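Local coordinates for protein D-glycero-alpha-D-manno-heptose 7-phosphate kinase (Campylobacter jejuni subsp. jejuni, PDB 4N3O) that phosphorylates D-glycero-alpha-D-manno-heptose 7-phosphate at C-1 with ATP, the kinase step towards the GDP-heptose used in capsule polysaccharide, at residues Tyr43-Ile49 with Ser103-Asp109; Val123-Lys128 with Ile143-Ala147; Arg201-Thr207 with Gly302-Val308; Arg280-Leu284 with Ala319-Glu323. The contacts are given in a common frame with arbitrary orientation. Where two conformers were deposited one is given. Residues are numbered along the deposited sequence.

Contact 1: Tyr43-Ile49 with Ser103-Asp109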
loop_
_atom_site.group_PDB
_atom_site.type_symbol
_atom_site.label_atom_id
_atom_site.label_comp_id
_atom_site.label_asym_id
_atom_site.label_seq_id
_atom_site.Cartn_x
_atom_site.Cartn_y
_atom_site.Cartn_z
ATOM N N TYR A 43 8.633 1.613 -1.043
ATOM C CA TYR A 43 9.787 1.078 -0.392
ATOM C C TYR A 43 11.052 0.955 -1.206
ATOM O O TYR A 43 11.049 1.011 -2.439
ATOM C CB TYR A 43 9.436 -0.376 0.010
ATOM C CG TYR A 43 8.205 -0.575 0.876
ATOM C CD1 TYR A 43 8.286 -0.470 2.256
ATOM C CD2 TYR A 43 6.966 -0.946 0.317
ATOM C CE1 TYR A 43 7.176 -0.684 3.060
ATOM C CE2 TYR A 43 5.839 -1.155 1.122
ATOM C CZ TYR A 43 5.964 -1.038 2.491
ATOM O OH TYR A 43 4.887 -1.240 3.313
ATOM N N ILE A 44 12.124 0.732 -0.463
ATOM C CA ILE A 44 13.422 0.384 -1.003
ATOM C C ILE A 44 13.610 -1.075 -0.596
ATOM O O ILE A 44 13.467 -1.421 0.579
ATOM C CB ILE A 44 14.550 1.269 -0.470
ATOM C CG1 ILE A 44 14.431 2.623 -1.167
ATOM C CG2 ILE A 44 15.907 0.622 -0.761
ATOM C CD1 ILE A 44 15.535 3.589 -0.873
ATOM N N HIS A 45 13.904 -1.916 -1.586
ATOM C CA HIS A 45 14.026 -3.341 -1.392
ATOM C C HIS A 45 15.483 -3.713 -1.501
ATOM O O HIS A 45 16.168 -3.249 -2.389
ATOM C CB HIS A 45 13.233 -4.091 -2.478
ATOM C CG HIS A 45 11.845 -3.574 -2.673
ATOM N ND1 HIS A 45 10.755 -4.117 -2.032
ATOM C CD2 HIS A 45 11.371 -2.540 -3.415
ATOM C CE1 HIS A 45 9.667 -3.443 -2.372
ATOM N NE2 HIS A 45 10.013 -2.487 -3.215
ATOM N N CYS A 46 15.951 -4.551 -0.585
ATOM C CA CYS A 46 17.333 -5.016 -0.591
ATOM C C CYS A 46 17.401 -6.515 -0.399
ATOM O O CYS A 46 16.701 -7.068 0.445
ATOM C CB CYS A 46 18.147 -4.370 0.539
ATOM S SG CYS A 46 18.324 -2.579 0.408
ATOM N N THR A 47 18.243 -7.162 -1.196
ATOM C CA THR A 47 18.502 -8.585 -1.066
ATOM C C THR A 47 20.027 -8.751 -0.917
ATOM O O THR A 47 20.805 -8.218 -1.725
ATOM C CB THR A 47 18.011 -9.387 -2.269
ATOM O OG1 THR A 47 16.592 -9.478 -2.219
ATOM C CG2 THR A 47 18.549 -10.771 -2.226
ATOM N N LEU A 48 20.448 -9.490 0.102
ATOM C CA LEU A 48 21.873 -9.730 0.323
ATOM C C LEU A 48 22.102 -11.227 0.300
ATOM O O LEU A 48 21.548 -11.950 1.139
ATOM C CB LEU A 48 22.323 -9.138 1.659
ATOM C CG LEU A 48 23.826 -9.095 1.982
ATOM C CD1 LEU A 48 24.046 -8.294 3.251
ATOM C CD2 LEU A 48 24.426 -10.480 2.133
ATOM N N ILE A 49 22.909 -11.691 -0.657
ATOM C CA ILE A 49 23.190 -13.125 -0.795
ATOM C C ILE A 49 24.652 -13.470 -0.542
ATOM O O ILE A 49 25.552 -12.984 -1.233
ATOM C CB ILE A 49 22.822 -13.663 -2.201
ATOM C CG1 ILE A 49 21.409 -13.226 -2.604
ATOM C CG2 ILE A 49 22.909 -15.188 -2.237
ATOM C CD1 ILE A 49 21.074 -13.564 -4.035
ATOM N N SER A 103 26.685 -10.698 -2.478
ATOM C CA SER A 103 26.119 -9.863 -3.541
ATOM C C SER A 103 24.965 -9.092 -2.904
ATOM O O SER A 103 24.203 -9.656 -2.137
ATOM C CB SER A 103 25.621 -10.686 -4.721
ATOM O OG SER A 103 24.495 -11.467 -4.379
ATOM N N LEU A 104 24.858 -7.804 -3.217
ATOM C CA LEU A 104 23.847 -6.929 -2.662
ATOM C C LEU A 104 23.030 -6.354 -3.813
ATOM O O LEU A 104 23.597 -5.732 -4.720
ATOM C CB LEU A 104 24.520 -5.797 -1.885
ATOM C CG LEU A 104 23.584 -4.785 -1.226
ATOM C CD1 LEU A 104 22.782 -5.480 -0.139
ATOM C CD2 LEU A 104 24.350 -3.605 -0.664
ATOM N N HIS A 105 21.708 -6.545 -3.777
ATOM C CA HIS A 105 20.855 -6.093 -4.871
ATOM C C HIS A 105 19.794 -5.164 -4.311
ATOM O O HIS A 105 19.163 -5.514 -3.329
ATOM C CB HIS A 105 20.183 -7.308 -5.524
ATOM C CG HIS A 105 21.114 -8.448 -5.800
ATOM N ND1 HIS A 105 21.630 -8.704 -7.050
ATOM C CD2 HIS A 105 21.619 -9.405 -4.983
ATOM C CE1 HIS A 105 22.404 -9.776 -6.997
ATOM N NE2 HIS A 105 22.412 -10.221 -5.752
ATOM N N THR A 106 19.579 -3.998 -4.920
ATOM C CA THR A 106 18.579 -3.052 -4.400
ATOM C C THR A 106 17.792 -2.320 -5.470
ATOM O O THR A 106 18.220 -2.233 -6.622
ATOM C CB THR A 106 19.245 -1.938 -3.591
ATOM O OG1 THR A 106 20.068 -1.152 -4.457
ATOM C CG2 THR A 106 20.097 -2.506 -2.501
ATOM N N TYR A 107 16.643 -1.776 -5.075
ATOM C CA TYR A 107 15.833 -0.951 -5.982
ATOM C C TYR A 107 14.731 -0.258 -5.197
ATOM O O TYR A 107 14.268 -0.755 -4.162
ATOM C CB TYR A 107 15.249 -1.740 -7.181
ATOM C CG TYR A 107 13.991 -2.525 -6.904
ATOM C CD1 TYR A 107 14.046 -3.813 -6.421
ATOM C CD2 TYR A 107 12.744 -1.969 -7.141
ATOM C CE1 TYR A 107 12.900 -4.527 -6.166
ATOM C CE2 TYR A 107 11.579 -2.682 -6.901
ATOM C CZ TYR A 107 11.668 -3.958 -6.406
ATOM O OH TYR A 107 10.518 -4.667 -6.134
ATOM N N SER A 108 14.309 0.885 -5.710
ATOM C CA SER A 108 13.296 1.696 -5.066
ATOM C C SER A 108 12.002 1.667 -5.817
ATOM O O SER A 108 12.006 1.527 -7.027
ATOM C CB SER A 108 13.772 3.149 -5.008
ATOM O OG SER A 108 12.694 3.996 -4.613
ATOM N N ASP A 109 10.887 1.821 -5.107
ATOM C CA ASP A 109 9.572 1.880 -5.775
ATOM C C ASP A 109 9.325 3.218 -6.467
ATOM O O ASP A 109 8.387 3.331 -7.251
ATOM C CB ASP A 109 8.441 1.635 -4.786
ATOM C CG ASP A 109 8.351 0.211 -4.355
ATOM O OD1 ASP A 109 8.775 -0.648 -5.133
ATOM O OD2 ASP A 109 7.852 -0.064 -3.248
#
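His-45 NE2 donates to Asp-109 OD1 over 2.9 Å, and the other carboxylate oxygen, Asp-109 OD2, accepts from Tyr-43 N at 2.9 Å, so the aspartate ties the Tyr-43 end of segment 43-49 to the residue that follows strand 102-108. Between these antiparallel strands the backbone pairs regularly: His-45 with Tyr-107, Thr-47 with His-105 and Ile-49 with Ser-103 each exchange two hydrogen bonds, His-45 N to Tyr-107 O measuring 2.8 Å. On the face of His-45 the imidazole lies in an offset stack on the Tyr-107 ring, centroids 4.4 Å apart, while Ser-103 OG and His-105 NE2 share a hydrogen bond of 2.8 Å. The face of Ile-44, Cys-46 and Leu-48 is compact and largely apolar, with Cys-46 SG 3.4 Å from Thr-106 CG2. The chemistry therefore implies a two-sided sheet: a mostly apolar face toward helix 118-134, and a more polar and aromatic face, part of which (Thr-47, His-105, Tyr-107) packs on Thr-311 and Lys-313 of the second subunit.

Contact 2: Val123-Lys128 with Ile143-Ala147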
loop_
_atom_site.group_PDB
_atom_site.type_symbol
_atom_site.label_atom_id
_atom_site.label_comp_id
_atom_site.label_asym_id
_atom_site.label_seq_id
_atom_site.Cartn_x
_atom_site.Cartn_y
_atom_site.Cartn_z
ATOM N N VAL A 123 20.246 3.661 2.871
ATOM C CA VAL A 123 21.340 3.341 3.801
ATOM C C VAL A 123 20.837 2.445 4.939
ATOM O O VAL A 123 21.494 1.473 5.324
ATOM C CB VAL A 123 22.004 4.614 4.372
ATOM C CG1 VAL A 123 23.049 4.248 5.428
ATOM C CG2 VAL A 123 22.628 5.465 3.257
ATOM N N VAL A 124 19.666 2.775 5.473
ATOM C CA VAL A 124 19.054 1.975 6.547
ATOM C C VAL A 124 18.747 0.542 6.090
ATOM O O VAL A 124 19.059 -0.408 6.783
ATOM C CB VAL A 124 17.797 2.671 7.105
ATOM C CG1 VAL A 124 16.956 1.722 7.940
ATOM C CG2 VAL A 124 18.213 3.883 7.928
ATOM N N GLY A 125 18.161 0.382 4.915
ATOM C CA GLY A 125 17.856 -0.957 4.438
ATOM C C GLY A 125 19.085 -1.836 4.274
ATOM O O GLY A 125 19.058 -3.012 4.601
ATOM N N VAL A 126 20.173 -1.256 3.786
ATOM C CA VAL A 126 21.408 -2.004 3.560
ATOM C C VAL A 126 22.090 -2.376 4.890
ATOM O O VAL A 126 22.456 -3.546 5.127
ATOM C CB VAL A 126 22.333 -1.185 2.667
ATOM C CG1 VAL A 126 23.668 -1.869 2.503
ATOM C CG2 VAL A 126 21.660 -0.952 1.317
ATOM N N ILE A 127 22.238 -1.385 5.766
ATOM C CA ILE A 127 22.823 -1.617 7.071
ATOM C C ILE A 127 22.066 -2.743 7.751
ATOM O O ILE A 127 22.668 -3.646 8.312
ATOM C CB ILE A 127 22.771 -0.342 7.942
ATOM C CG1 ILE A 127 23.778 0.689 7.412
ATOM C CG2 ILE A 127 23.123 -0.671 9.378
ATOM C CD1 ILE A 127 23.639 2.082 7.994
ATOM N N LYS A 128 20.736 -2.695 7.683
ATOM C CA LYS A 128 19.878 -3.719 8.312
ATOM C C LYS A 128 20.107 -5.093 7.720
ATOM O O LYS A 128 20.015 -6.094 8.409
ATOM C CB LYS A 128 18.412 -3.328 8.159
ATOM C CG LYS A 128 17.431 -4.275 8.810
ATOM C CD LYS A 128 17.543 -4.329 10.327
ATOM C CE LYS A 128 16.537 -5.322 10.856
ATOM N NZ LYS A 128 16.615 -5.446 12.322
ATOM N N ILE A 143 20.886 1.556 14.514
ATOM C CA ILE A 143 20.942 1.492 13.056
ATOM C C ILE A 143 20.695 2.868 12.450
ATOM O O ILE A 143 21.345 3.249 11.479
ATOM C CB ILE A 143 19.979 0.437 12.487
ATOM C CG1 ILE A 143 20.553 -0.956 12.740
ATOM C CG2 ILE A 143 19.753 0.650 10.997
ATOM C CD1 ILE A 143 19.622 -2.087 12.324
ATOM N N ALA A 144 19.780 3.625 13.035
ATOM C CA ALA A 144 19.515 4.977 12.548
ATOM C C ALA A 144 20.739 5.873 12.773
ATOM O O ALA A 144 21.051 6.692 11.901
ATOM C CB ALA A 144 18.293 5.570 13.228
ATOM N N LYS A 145 21.428 5.733 13.921
ATOM C CA LYS A 145 22.627 6.548 14.145
ATOM C C LYS A 145 23.670 6.234 13.101
ATOM O O LYS A 145 24.173 7.120 12.405
ATOM C CB LYS A 145 23.265 6.366 15.535
ATOM C CG LYS A 145 22.653 7.225 16.630
ATOM C CD LYS A 145 23.681 7.695 17.672
ATOM C CE LYS A 145 24.236 6.614 18.601
ATOM N NZ LYS A 145 25.134 5.622 17.951
ATOM N N LEU A 146 23.991 4.958 12.988
ATOM C CA LEU A 146 24.985 4.533 12.040
ATOM C C LEU A 146 24.622 5.113 10.662
ATOM O O LEU A 146 25.449 5.737 10.013
ATOM C CB LEU A 146 25.086 3.016 12.057
ATOM C CG LEU A 146 26.305 2.393 11.409
ATOM C CD1 LEU A 146 27.583 2.920 12.052
ATOM C CD2 LEU A 146 26.222 0.882 11.549
ATOM N N ALA A 147 23.370 4.959 10.250
ATOM C CA ALA A 147 22.919 5.508 8.964
ATOM C C ALA A 147 23.176 7.027 8.840
ATOM O O ALA A 147 23.601 7.527 7.789
ATOM C CB ALA A 147 21.443 5.226 8.772
#
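Within the N-terminal domain of this GHMP kinase, helices 118-134 and 140-153 pack across each other in the helical layer against the sheet, their short segments crossing at 120° with axes 9.3 Å apart. No hydrogen bond links them; the fit is one of shape. Ala-147 forms the hollow: its lone methyl leaves room for Val-123, Val-124 and Ile-127, with Val-124 CG2 3.6 Å from Ala-147 CB. Ile-143, one turn earlier, is the bump on the same helix, its branched side chain meeting Val-124, Ile-127 and the aliphatic part of Lys-128. Beta-branched residues suit this interface because they present broad, rigid surfaces close to the helix. Ile-127 in turn reaches between Ile-143, Leu-146 and Ala-147. Helices 82-96 and 162-169 close around the pair, and Val-123 lies near Ser-119 and Glu-151, which by similarity bind magnesium. Lysine can border this buried patch because its methylenes are apolar: Lys-128 CD lies 3.7 Å from Ile-143 CD1.

Contact 3: Arg201-Thr207 with Gly302-Val308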
loop_
_atom_site.group_PDB
_atom_site.type_symbol
_atom_site.label_atom_id
_atom_site.label_comp_id
_atom_site.label_asym_id
_atom_site.label_seq_id
_atom_site.Cartn_x
_atom_site.Cartn_y
_atom_site.Cartn_z
ATOM N N ARG A 201 -8.387 11.249 2.350
ATOM C CA ARG A 201 -8.319 12.670 2.009
ATOM C C ARG A 201 -7.110 13.043 1.181
ATOM O O ARG A 201 -6.900 14.211 0.937
ATOM C CB ARG A 201 -8.104 13.500 3.274
ATOM C CG ARG A 201 -9.023 13.291 4.449
ATOM C CD ARG A 201 -10.187 14.214 4.458
ATOM N NE ARG A 201 -10.775 14.242 5.784
ATOM C CZ ARG A 201 -11.840 14.961 6.101
ATOM N NH1 ARG A 201 -12.322 14.920 7.336
ATOM N NH2 ARG A 201 -12.438 15.706 5.175
ATOM N N THR A 202 -6.277 12.110 0.768
ATOM C CA THR A 202 -5.077 12.556 0.104
ATOM C C THR A 202 -4.735 11.879 -1.213
ATOM O O THR A 202 -5.049 10.725 -1.440
ATOM C CB THR A 202 -3.848 12.467 1.074
ATOM O OG1 THR A 202 -3.671 11.143 1.553
ATOM C CG2 THR A 202 -4.031 13.365 2.282
ATOM N N VAL A 203 -4.092 12.651 -2.080
ATOM C CA VAL A 203 -3.636 12.194 -3.375
ATOM C C VAL A 203 -2.172 12.593 -3.552
ATOM O O VAL A 203 -1.798 13.727 -3.306
ATOM C CB VAL A 203 -4.438 12.841 -4.508
ATOM C CG1 VAL A 203 -3.819 12.484 -5.860
ATOM C CG2 VAL A 203 -5.889 12.413 -4.439
ATOM N N LEU A 204 -1.356 11.648 -3.972
ATOM C CA LEU A 204 0.074 11.870 -4.190
ATOM C C LEU A 204 0.307 11.803 -5.699
ATOM O O LEU A 204 -0.009 10.797 -6.326
ATOM C CB LEU A 204 0.865 10.765 -3.489
ATOM C CG LEU A 204 2.385 10.819 -3.646
ATOM C CD1 LEU A 204 2.919 12.147 -3.144
ATOM C CD2 LEU A 204 3.060 9.663 -2.915
ATOM N N TYR A 205 0.855 12.866 -6.277
ATOM C CA TYR A 205 1.075 12.941 -7.717
ATOM C C TYR A 205 2.501 13.307 -8.087
ATOM O O TYR A 205 2.998 14.338 -7.670
ATOM C CB TYR A 205 0.136 14.002 -8.283
ATOM C CG TYR A 205 0.287 14.302 -9.763
ATOM C CD1 TYR A 205 -0.148 13.394 -10.724
ATOM C CD2 TYR A 205 0.818 15.522 -10.202
ATOM C CE1 TYR A 205 -0.035 13.668 -12.073
ATOM C CE2 TYR A 205 0.935 15.808 -11.552
ATOM C CZ TYR A 205 0.508 14.878 -12.481
ATOM O OH TYR A 205 0.623 15.136 -13.825
ATOM N N PHE A 206 3.149 12.448 -8.868
ATOM C CA PHE A 206 4.477 12.724 -9.390
ATOM C C PHE A 206 4.265 13.438 -10.704
ATOM O O PHE A 206 3.566 12.944 -11.580
ATOM C CB PHE A 206 5.300 11.458 -9.566
ATOM C CG PHE A 206 5.848 10.921 -8.274
ATOM C CD1 PHE A 206 7.078 11.353 -7.800
ATOM C CD2 PHE A 206 5.137 9.992 -7.527
ATOM C CE1 PHE A 206 7.591 10.865 -6.605
ATOM C CE2 PHE A 206 5.646 9.497 -6.344
ATOM C CZ PHE A 206 6.871 9.937 -5.881
ATOM N N THR A 207 4.907 14.588 -10.836
ATOM C CA THR A 207 4.700 15.486 -11.967
ATOM C C THR A 207 5.349 15.187 -13.311
ATOM O O THR A 207 4.711 15.396 -14.352
ATOM C CB THR A 207 5.206 16.881 -11.588
ATOM O OG1 THR A 207 6.617 16.815 -11.365
ATOM C CG2 THR A 207 4.509 17.383 -10.322
ATOM N N GLY A 302 9.902 15.682 -8.890
ATOM C CA GLY A 302 9.085 16.324 -7.869
ATOM C C GLY A 302 7.695 15.729 -7.744
ATOM O O GLY A 302 7.238 14.984 -8.616
ATOM N N PHE A 303 7.017 16.064 -6.654
ATOM C CA PHE A 303 5.671 15.577 -6.444
ATOM C C PHE A 303 4.825 16.612 -5.750
ATOM O O PHE A 303 5.338 17.581 -5.183
ATOM C CB PHE A 303 5.666 14.301 -5.617
ATOM C CG PHE A 303 6.115 14.491 -4.208
ATOM C CD1 PHE A 303 7.467 14.453 -3.882
ATOM C CD2 PHE A 303 5.188 14.685 -3.192
ATOM C CE1 PHE A 303 7.881 14.610 -2.575
ATOM C CE2 PHE A 303 5.602 14.845 -1.874
ATOM C CZ PHE A 303 6.951 14.801 -1.569
HETATM N N MSE A 304 3.516 16.416 -5.838
HETATM C CA MSE A 304 2.583 17.290 -5.170
HETATM C C MSE A 304 1.792 16.365 -4.323
HETATM O O MSE A 304 1.583 15.222 -4.685
HETATM C CB MSE A 304 1.720 18.076 -6.144
HETATM C CG MSE A 304 2.467 19.336 -6.558
HETATM SE SE MSE A 304 1.459 20.371 -7.887
HETATM C CE MSE A 304 1.186 21.928 -6.717
ATOM N N PHE A 305 1.359 16.860 -3.180
ATOM C CA PHE A 305 0.593 16.094 -2.236
ATOM C C PHE A 305 -0.635 16.933 -1.969
ATOM O O PHE A 305 -0.515 18.101 -1.622
ATOM C CB PHE A 305 1.462 15.893 -1.000
ATOM C CG PHE A 305 0.777 15.255 0.136
ATOM C CD1 PHE A 305 0.207 14.000 0.000
ATOM C CD2 PHE A 305 0.782 15.853 1.375
ATOM C CE1 PHE A 305 -0.407 13.382 1.073
ATOM C CE2 PHE A 305 0.168 15.242 2.458
ATOM C CZ PHE A 305 -0.428 14.007 2.307
ATOM N N PHE A 306 -1.816 16.369 -2.193
ATOM C CA PHE A 306 -3.063 17.129 -2.005
ATOM C C PHE A 306 -3.994 16.579 -0.941
ATOM O O PHE A 306 -3.966 15.397 -0.605
ATOM C CB PHE A 306 -3.897 17.153 -3.298
ATOM C CG PHE A 306 -3.190 17.716 -4.493
ATOM C CD1 PHE A 306 -3.044 19.076 -4.648
ATOM C CD2 PHE A 306 -2.743 16.883 -5.503
ATOM C CE1 PHE A 306 -2.424 19.600 -5.763
ATOM C CE2 PHE A 306 -2.117 17.403 -6.628
ATOM C CZ PHE A 306 -1.958 18.766 -6.756
ATOM N N PHE A 307 -4.810 17.484 -0.424
ATOM C CA PHE A 307 -5.900 17.183 0.496
ATOM C C PHE A 307 -7.164 17.403 -0.326
ATOM O O PHE A 307 -7.334 18.448 -0.952
ATOM C CB PHE A 307 -5.898 18.082 1.715
ATOM C CG PHE A 307 -5.215 17.492 2.889
ATOM C CD1 PHE A 307 -3.862 17.223 2.855
ATOM C CD2 PHE A 307 -5.926 17.226 4.053
ATOM C CE1 PHE A 307 -3.223 16.671 3.952
ATOM C CE2 PHE A 307 -5.299 16.681 5.151
ATOM C CZ PHE A 307 -3.943 16.401 5.099
ATOM N N VAL A 308 -8.027 16.399 -0.336
ATOM C CA VAL A 308 -9.248 16.433 -1.121
ATOM C C VAL A 308 -10.413 15.816 -0.372
ATOM O O VAL A 308 -10.247 14.990 0.519
ATOM C CB VAL A 308 -9.072 15.622 -2.420
ATOM C CG1 VAL A 308 -8.875 14.143 -2.111
ATOM C CG2 VAL A 308 -10.263 15.809 -3.346
#
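Arg-201, Val-203 and Phe-306 lose the most surface to the partner segment in this antiparallel pairing. The carbonyl of Arg-201 accepts from Val-308, N to O 2.8 Å, while its guanidinium leads away to a salt bridge with Glu-197; the residue stands just ahead of the strand, where its long charged side chain can leave the sheet. Val-203 exchanges two hydrogen bonds with Phe-306, Phe-306 N to Val-203 O being 2.9 Å, and its CG2 lies 4.2 Å from Val-308 CG1; a beta-branched residue suits this extended, buried place. The Phe-306 ring also reaches Tyr-205, CE2 to CB 4.4 Å. Tyr-205 pairs with Met-304, a selenomethionine, and Thr-207 N reaches Gly-302 O at 3.2 Å. CH-pi contacts mark the face of Thr-202, Leu-204 and Phe-206: Thr-202 CG2 sits over the Phe-307 ring, and Phe-303 CB over that of Phe-206. Phe-303 also touches Leu-116 of the ATP-binding loop, assigned by similarity. These are the two central strands of the four-stranded antiparallel sheet of the C-terminal domain, flanked by strands 290-296 and 326-327; helices 276-287 and 313-320 pack on the face of Val-203, Tyr-205, Met-304 and Phe-306.

Contact 4: Arg280-Leu284 with Ala319-Glu323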
loop_
_atom_site.group_PDB
_atom_site.type_symbol
_atom_site.label_atom_id
_atom_site.label_comp_id
_atom_site.label_asym_id
_atom_site.label_seq_id
_atom_site.Cartn_x
_atom_site.Cartn_y
_atom_site.Cartn_z
ATOM N N ARG A 280 -0.148 25.581 -12.825
ATOM C CA ARG A 280 -1.271 25.151 -13.626
ATOM C C ARG A 280 -1.821 23.841 -13.039
ATOM O O ARG A 280 -3.021 23.651 -12.970
ATOM C CB ARG A 280 -0.871 24.927 -15.087
ATOM C CG ARG A 280 -2.029 25.180 -16.056
ATOM C CD ARG A 280 -1.857 24.595 -17.455
ATOM N NE ARG A 280 -2.385 23.223 -17.587
ATOM C CZ ARG A 280 -1.662 22.102 -17.589
ATOM N NH1 ARG A 280 -0.348 22.136 -17.482
ATOM N NH2 ARG A 280 -2.265 20.932 -17.724
ATOM N N ILE A 281 -0.928 22.948 -12.605
ATOM C CA ILE A 281 -1.336 21.667 -12.032
ATOM C C ILE A 281 -2.074 21.888 -10.718
ATOM O O ILE A 281 -3.113 21.273 -10.491
ATOM C CB ILE A 281 -0.140 20.703 -11.862
ATOM C CG1 ILE A 281 0.419 20.296 -13.235
ATOM C CG2 ILE A 281 -0.544 19.448 -11.097
ATOM C CD1 ILE A 281 -0.554 19.498 -14.096
ATOM N N TYR A 282 -1.554 22.780 -9.873
ATOM C CA TYR A 282 -2.210 23.137 -8.611
ATOM C C TYR A 282 -3.630 23.632 -8.908
ATOM O O TYR A 282 -4.597 23.152 -8.324
ATOM C CB TYR A 282 -1.420 24.227 -7.894
ATOM C CG TYR A 282 -2.021 24.671 -6.571
ATOM C CD1 TYR A 282 -1.740 23.988 -5.381
ATOM C CD2 TYR A 282 -2.856 25.790 -6.507
ATOM C CE1 TYR A 282 -2.292 24.398 -4.172
ATOM C CE2 TYR A 282 -3.412 26.208 -5.306
ATOM C CZ TYR A 282 -3.129 25.514 -4.142
ATOM O OH TYR A 282 -3.690 25.941 -2.956
ATOM N N LYS A 283 -3.737 24.582 -9.830
ATOM C CA LYS A 283 -5.020 25.121 -10.278
ATOM C C LYS A 283 -5.977 24.000 -10.680
ATOM O O LYS A 283 -7.128 23.954 -10.250
ATOM C CB LYS A 283 -4.780 26.002 -11.501
ATOM C CG LYS A 283 -6.027 26.516 -12.206
ATOM C CD LYS A 283 -5.720 26.960 -13.643
ATOM C CE LYS A 283 -4.585 27.985 -13.762
ATOM N NZ LYS A 283 -4.850 29.253 -13.033
ATOM N N LEU A 284 -5.492 23.109 -11.529
ATOM C CA LEU A 284 -6.288 21.992 -12.019
ATOM C C LEU A 284 -6.781 21.099 -10.881
ATOM O O LEU A 284 -7.885 20.573 -10.932
ATOM C CB LEU A 284 -5.468 21.191 -13.036
ATOM C CG LEU A 284 -5.929 19.797 -13.491
ATOM C CD1 LEU A 284 -5.055 19.307 -14.628
ATOM C CD2 LEU A 284 -5.871 18.785 -12.369
ATOM N N ALA A 319 -8.716 13.413 -13.421
ATOM C CA ALA A 319 -8.180 14.556 -14.151
ATOM C C ALA A 319 -6.643 14.455 -14.179
ATOM O O ALA A 319 -6.029 14.590 -15.234
ATOM C CB ALA A 319 -8.645 15.873 -13.539
ATOM N N LEU A 320 -6.030 14.158 -13.038
ATOM C CA LEU A 320 -4.571 14.039 -12.992
ATOM C C LEU A 320 -3.998 12.943 -13.916
ATOM O O LEU A 320 -2.955 13.159 -14.539
ATOM C CB LEU A 320 -4.072 13.848 -11.552
ATOM C CG LEU A 320 -4.231 15.044 -10.592
ATOM C CD1 LEU A 320 -3.758 14.648 -9.219
ATOM C CD2 LEU A 320 -3.454 16.274 -11.049
ATOM N N ARG A 321 -4.671 11.796 -14.039
ATOM C CA ARG A 321 -4.159 10.726 -14.916
ATOM C C ARG A 321 -4.042 11.140 -16.397
ATOM O O ARG A 321 -3.398 10.436 -17.183
ATOM C CB ARG A 321 -5.008 9.447 -14.850
ATOM C CG ARG A 321 -5.097 8.734 -13.502
ATOM C CD ARG A 321 -5.568 7.288 -13.707
ATOM N NE ARG A 321 -6.158 6.658 -12.519
ATOM C CZ ARG A 321 -5.482 6.197 -11.464
ATOM N NH1 ARG A 321 -4.159 6.321 -11.388
ATOM N NH2 ARG A 321 -6.146 5.641 -10.454
ATOM N N LYS A 322 -4.670 12.254 -16.781
ATOM C CA LYS A 322 -4.624 12.733 -18.172
ATOM C C LYS A 322 -3.433 13.637 -18.403
ATOM O O LYS A 322 -3.182 14.070 -19.526
ATOM C CB LYS A 322 -5.897 13.493 -18.530
ATOM C CG LYS A 322 -7.127 12.625 -18.478
ATOM C CD LYS A 322 -8.402 13.404 -18.698
ATOM C CE LYS A 322 -9.594 12.473 -18.528
ATOM N NZ LYS A 322 -10.865 13.213 -18.343
ATOM N N GLU A 323 -2.703 13.924 -17.339
ATOM C CA GLU A 323 -1.546 14.781 -17.432
ATOM C C GLU A 323 -0.296 13.927 -17.568
ATOM O O GLU A 323 -0.360 12.697 -17.480
ATOM C CB GLU A 323 -1.500 15.702 -16.223
ATOM C CG GLU A 323 -2.735 16.601 -16.113
ATOM C CD GLU A 323 -2.862 17.593 -17.274
ATOM O OE1 GLU A 323 -3.974 18.126 -17.502
ATOM O OE2 GLU A 323 -1.850 17.839 -17.969
#
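One salt bridge links the two segments: Arg-280 NH2 lies 3.1 Å from Glu-323 OE2, at an angle that makes the hydrogen bond weak. The guanidinium has a second carboxylate partner, since its NH1 forms a salt bridge with Glu-277, one turn earlier on the same helix; an arginine, with several donors, suits a place between two acids. Several backbone groups are satisfied locally. Leu-284 N donates to Arg-280 O at 2.9 Å in the usual helical manner, and Leu-284 O accepts from Asn-288 ND2. At Leu-320 a type I beta turn begins, running to Glu-323, with Glu-323 N donating to Leu-320 O at 2.9 Å; this turn directs Glu-323 back toward the arginine. Beneath the charges the contact is largely apolar, though Leu-284 CD1 comes within 3.3 Å of Glu-323 OE1. Leu-284 CD2 packs 3.7 Å from Leu-320 CD2 and 4.2 Å from Ala-319 CB, the small alanine leaving space for the leucine. Ile-281 CD1 meets the Glu-323 CG methylene at 4.1 Å. Both segments lie on the same face of the C-terminal sheet, where Ile-281 rests on Tyr-205 and Met-304, and Leu-320 on Val-203, Tyr-205 and Phe-306.

In the fold
The four contacts divide between the two halves of the kinase. Contacts 1 and 2 touch in the N-terminal half, where Val-126 of helix 118-134 packs on Cys-46 and Leu-104; contacts 3 and 4 touch in the C-terminal half, through Tyr-205 and Met-304. Each half thus joins a strand pair with a contact of helices, or of helix and turn, packed on its sheet. Contacts 2 and 3 are buried; contact 1 is partly buried, one face under helix 118-134 and part of the other against the second subunit; contact 4 lies nearer the surface, its centre about 25 Å from the centre of the chain. Contact 2 is purely apolar, contact 3 joins backbone pairing to aromatic packing, contact 1 adds a histidine-carboxylate bond, and contact 4 a salt bridge.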